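Local coordinates for protein D-ribose pyranase (Bacillus subtilis, PDB 1OGF) that probably interconverts the beta-pyran and beta-furan forms of D-ribose, the first step in ribose degradation, and works as a decamer built from two pentamers, at residues 6-11 against 38-43; 29-34 against 100-105. All coordinates share one frame; numbering follows the deposited sequence.

Interaction 1 (6-11 against 38-43); sequences ILNSHL and LKIDLS
Ile40 presents its branched end to the first turn of helix 9-17, with His10 and Leu11 resting on it. CG2 and CD1 of Ile40 both touch His10 CB, CG2 at 3.7 Å, and the imidazole stands obliquely to CG2. CD1 of Ile40 also comes within 4.0 Å of Leu11 CD2. Two residues further along, Leu42 brings CD2 to 3.3 Å from Asn8 ND2, and its CD1 meets Leu11 CD1 at 4.3 Å.

With chi1 at -171°, CG of Asn8 lies anti to its backbone N and beside the carbonyl carbon, and OD1 caps the helix that follows, accepting a bond from Leu11 N at 2.8 Å with the donor tilted 17° from the carbonyl plane. ND2 donates to Asp41 O of a neighbouring subunit, and the neighbour's Asn8 returns the bond to Asp41 here. Asp41 of that subunit is also the main polar partner of His10. An alanine in place of Asn8 would probably leave Leu11 N without its cap and the neighbour's Asp41 O without its donor.

Further out, Asp41 OD2 accepts from both the hydroxyl and the backbone N of Ser43, the latter an Asx turn, while Arg113 bridges to OD1. The result is an N-capped helix packed beside strand 39-41, at the edge of this chain's mixed sheet, and the capping amide also bonds across the subunit interface through its ND2.

Interaction 2 (29-34 against 100-105); sequences AGLPVP and EFKLLT
Leu31 and Phe101 meet in the apolar part of the contact, where Leu31 CD2 lies at the edge of the ring, 4.2 Å from Phe101 CE2 and near the ring plane. The two side chains cross at about a right angle. The other Leu31 branch, CD1, turns to the aliphatic part of Lys102 and reaches CG at 4.2 Å as the two chains run past each other in opposite directions. Lys102 CD meets the Pro32 ring, 3.7 Å from Pro32 CG; the lysine thus serves this contact through its methylenes.

No direct hydrogen bond joins the two segments; the polar link is a water that donates to Pro32 O at 2.6 Å and to Thr105 OG1 at 3.0 Å. A chi1 of 61° holds this hydroxyl between the backbone N and the carbonyl carbon of Thr105, facing the loop. Pro34 CG rests against that hydroxyl, 3.3 Å from Thr105 OG1. The hydroxyl also lies close to Lys102 O, but at a separation so short that its exact geometry is doubtful.

Within the fold, the loop 29-34 follows strand 23-27 and lies along helix 98-104. Leu31 and Thr105 both rest on Val25, and Phe101 and Thr105 on Ile124 of strand 123-127. Asn122, a substrate-binding residue, touches both Leu31 and Phe101, and another subunit packs on Pro32 and Lys102 through its Asp22 and Thr21.

The centres of interactions 1 and 2 lie about 17 Å apart, and their segments alternate along the chain: 6-11, 29-34, 38-43, 100-105. The loop holding 29-34 runs on into strand 39-41, so one connection from strand 23-27 serves both contacts, and they touch where Lys39 CE meets Val33 CG2 at 3.4 Å. Arg113, at the end of strand 110-113, is a second tie: it donates to Ala29 O and forms a salt bridge with Asp41. Interaction 1 sets a helix against the strand at the edge of this chain's sheet. Both contacts touch other subunits of the decamer, and interaction 2 also lies beside the substrate-binding residue Asn122.

Interaction 1 (6-11 against 38-43)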
# COMPACT_ATOMS: atom_id res chain seq x y z
N ILE A 6 0.49 -18.15 23.99
CA ILE A 6 1.63 -18.60 23.22
C ILE A 6 2.69 -17.50 23.18
O ILE A 6 2.37 -16.31 23.14
CB ILE A 6 1.18 -19.01 21.80
CG1 ILE A 6 2.26 -19.87 21.13
CG2 ILE A 6 0.84 -17.78 20.96
CD1 ILE A 6 1.76 -20.64 19.93
N LEU A 7 3.96 -17.90 23.22
CA LEU A 7 5.06 -16.96 23.23
C LEU A 7 5.35 -16.27 21.91
O LEU A 7 5.73 -15.09 21.89
CB LEU A 7 6.34 -17.65 23.72
CG LEU A 7 7.62 -16.82 23.71
CD1 LEU A 7 7.48 -15.64 24.66
CD2 LEU A 7 8.80 -17.69 24.13
N ASN A 8 5.19 -16.99 20.80
CA ASN A 8 5.47 -16.41 19.49
C ASN A 8 4.51 -15.28 19.15
O ASN A 8 3.29 -15.46 19.14
CB ASN A 8 5.42 -17.47 18.40
CG ASN A 8 5.91 -16.95 17.07
OD1 ASN A 8 5.16 -16.29 16.33
ND2 ASN A 8 7.17 -17.21 16.77
N SER A 9 5.07 -14.11 18.85
CA SER A 9 4.27 -12.94 18.50
C SER A 9 3.44 -13.16 17.24
O SER A 9 2.27 -12.81 17.19
CB SER A 9 5.17 -11.71 18.35
OG SER A 9 6.18 -11.93 17.39
N HIS A 10 4.04 -13.76 16.21
CA HIS A 10 3.30 -14.00 14.97
C HIS A 10 2.14 -14.97 15.19
O HIS A 10 1.03 -14.75 14.70
CB HIS A 10 4.22 -14.57 13.88
CG HIS A 10 5.49 -13.80 13.68
ND1 HIS A 10 5.51 -12.44 13.46
CD2 HIS A 10 6.78 -14.21 13.63
CE1 HIS A 10 6.76 -12.04 13.29
NE2 HIS A 10 7.55 -13.09 13.38
N LEU A 11 2.38 -16.05 15.95
CA LEU A 11 1.32 -17.03 16.22
C LEU A 11 0.23 -16.43 17.09
O LEU A 11 -0.96 -16.65 16.86
CB LEU A 11 1.90 -18.28 16.89
CG LEU A 11 2.99 -19.06 16.14
CD1 LEU A 11 3.37 -20.31 16.94
CD2 LEU A 11 2.49 -19.45 14.76
N LEU A 38 -0.61 -16.46 4.73
CA LEU A 38 0.53 -16.03 5.53
C LEU A 38 1.38 -17.22 5.95
O LEU A 38 0.86 -18.25 6.39
CB LEU A 38 0.07 -15.29 6.78
CG LEU A 38 1.20 -14.96 7.76
CD1 LEU A 38 2.18 -13.97 7.14
CD2 LEU A 38 0.59 -14.40 9.03
N LYS A 39 2.69 -17.06 5.81
CA LYS A 39 3.63 -18.10 6.21
C LYS A 39 4.46 -17.60 7.39
O LYS A 39 5.17 -16.59 7.27
CB LYS A 39 4.60 -18.46 5.08
CG LYS A 39 5.58 -19.54 5.49
CD LYS A 39 6.83 -19.59 4.61
CE LYS A 39 6.61 -20.42 3.36
NZ LYS A 39 7.89 -20.55 2.61
N ILE A 40 4.36 -18.30 8.51
CA ILE A 40 5.12 -17.98 9.72
C ILE A 40 6.12 -19.13 9.86
O ILE A 40 5.79 -20.20 10.35
CB ILE A 40 4.22 -17.92 10.96
CG1 ILE A 40 3.20 -16.78 10.80
CG2 ILE A 40 5.07 -17.71 12.22
CD1 ILE A 40 2.07 -16.79 11.83
N ASP A 41 7.35 -18.88 9.41
CA ASP A 41 8.41 -19.88 9.42
C ASP A 41 9.23 -19.89 10.71
O ASP A 41 9.99 -18.96 10.98
CB ASP A 41 9.34 -19.64 8.22
CG ASP A 41 10.30 -20.78 7.97
OD1 ASP A 41 11.02 -20.73 6.95
OD2 ASP A 41 10.34 -21.72 8.80
N LEU A 42 9.08 -20.96 11.49
CA LEU A 42 9.79 -21.09 12.75
C LEU A 42 11.09 -21.87 12.60
O LEU A 42 11.94 -21.82 13.49
CB LEU A 42 8.90 -21.80 13.78
CG LEU A 42 7.55 -21.14 14.06
CD1 LEU A 42 6.73 -22.06 14.95
CD2 LEU A 42 7.75 -19.77 14.72
N SER A 43 11.24 -22.57 11.49
CA SER A 43 12.43 -23.39 11.23
C SER A 43 13.74 -22.72 11.63
O SER A 43 13.90 -21.51 11.50
CB SER A 43 12.50 -23.80 9.75
OG SER A 43 12.80 -22.70 8.91

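Interaction 2 (29-34 against 100-105)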
# COMPACT_ATOMS: atom_id res chain seq x y z
N ALA A 29 9.15 -28.94 6.56
CA ALA A 29 9.95 -28.00 5.79
C ALA A 29 9.75 -27.98 4.26
O ALA A 29 10.38 -27.18 3.56
CB ALA A 29 11.43 -28.22 6.11
N GLY A 30 8.89 -28.86 3.75
CA GLY A 30 8.68 -28.91 2.31
C GLY A 30 7.28 -28.62 1.80
O GLY A 30 7.07 -28.57 0.59
N LEU A 31 6.31 -28.45 2.69
CA LEU A 31 4.96 -28.17 2.22
C LEU A 31 4.90 -26.82 1.51
O LEU A 31 5.42 -25.82 2.01
CB LEU A 31 3.97 -28.16 3.39
CG LEU A 31 2.49 -28.03 3.02
CD1 LEU A 31 2.04 -29.30 2.34
CD2 LEU A 31 1.65 -27.78 4.28
N PRO A 32 4.31 -26.79 0.30
CA PRO A 32 4.21 -25.54 -0.45
C PRO A 32 3.11 -24.69 0.21
O PRO A 32 2.09 -25.23 0.65
CB PRO A 32 3.81 -26.01 -1.85
CG PRO A 32 3.00 -27.24 -1.57
CD PRO A 32 3.82 -27.93 -0.51
N VAL A 33 3.33 -23.39 0.29
CA VAL A 33 2.33 -22.50 0.88
C VAL A 33 1.58 -21.80 -0.25
O VAL A 33 2.19 -21.13 -1.09
CB VAL A 33 2.98 -21.43 1.78
CG1 VAL A 33 1.91 -20.44 2.28
CG2 VAL A 33 3.65 -22.10 2.96
N PRO A 34 0.24 -21.94 -0.29
CA PRO A 34 -0.56 -21.31 -1.34
C PRO A 34 -0.40 -19.80 -1.33
O PRO A 34 -0.11 -19.21 -0.28
CB PRO A 34 -1.98 -21.74 -0.99
CG PRO A 34 -1.77 -23.03 -0.24
CD PRO A 34 -0.61 -22.70 0.64
N GLU A 100 -5.76 -33.48 -1.84
CA GLU A 100 -6.94 -32.84 -1.27
C GLU A 100 -6.48 -31.94 -0.13
O GLU A 100 -6.95 -30.82 0.02
CB GLU A 100 -7.91 -33.88 -0.70
CG GLU A 100 -8.29 -35.00 -1.64
CD GLU A 100 -9.10 -36.07 -0.92
OE1 GLU A 100 -10.23 -35.76 -0.49
OE2 GLU A 100 -8.60 -37.21 -0.78
N PHE A 101 -5.55 -32.46 0.68
CA PHE A 101 -5.01 -31.74 1.82
C PHE A 101 -4.48 -30.38 1.39
O PHE A 101 -4.87 -29.35 1.94
CB PHE A 101 -3.88 -32.54 2.48
CG PHE A 101 -3.26 -31.86 3.67
CD1 PHE A 101 -3.86 -31.95 4.93
CD2 PHE A 101 -2.10 -31.10 3.54
CE1 PHE A 101 -3.31 -31.29 6.04
CE2 PHE A 101 -1.53 -30.44 4.63
CZ PHE A 101 -2.14 -30.53 5.89
N LYS A 102 -3.59 -30.37 0.40
CA LYS A 102 -3.01 -29.12 -0.08
C LYS A 102 -4.07 -28.15 -0.56
O LYS A 102 -3.97 -26.95 -0.31
CB LYS A 102 -1.99 -29.40 -1.19
CG LYS A 102 -0.72 -30.06 -0.67
CD LYS A 102 0.45 -29.91 -1.63
CE LYS A 102 0.23 -30.63 -2.96
NZ LYS A 102 1.37 -30.40 -3.90
N LEU A 103 -5.09 -28.66 -1.24
CA LEU A 103 -6.17 -27.81 -1.72
C LEU A 103 -6.88 -27.15 -0.54
O LEU A 103 -7.40 -26.03 -0.64
CB LEU A 103 -7.18 -28.62 -2.54
CG LEU A 103 -6.75 -29.11 -3.94
CD1 LEU A 103 -7.90 -29.88 -4.57
CD2 LEU A 103 -6.37 -27.93 -4.82
N LEU A 104 -6.89 -27.86 0.59
CA LEU A 104 -7.54 -27.37 1.79
C LEU A 104 -6.75 -26.25 2.45
O LEU A 104 -7.34 -25.34 3.02
CB LEU A 104 -7.74 -28.51 2.79
CG LEU A 104 -9.20 -28.85 3.06
CD1 LEU A 104 -9.30 -30.17 3.81
CD2 LEU A 104 -9.85 -27.71 3.85
N THR A 105 -5.43 -26.33 2.37
CA THR A 105 -4.59 -25.31 2.97
C THR A 105 -4.81 -23.92 2.39
O THR A 105 -4.37 -22.93 2.96
CB THR A 105 -3.11 -25.65 2.81
OG1 THR A 105 -2.79 -25.73 1.42
CG2 THR A 105 -2.80 -26.98 3.48
O HOH W 1 -0.12 -26.64 0.42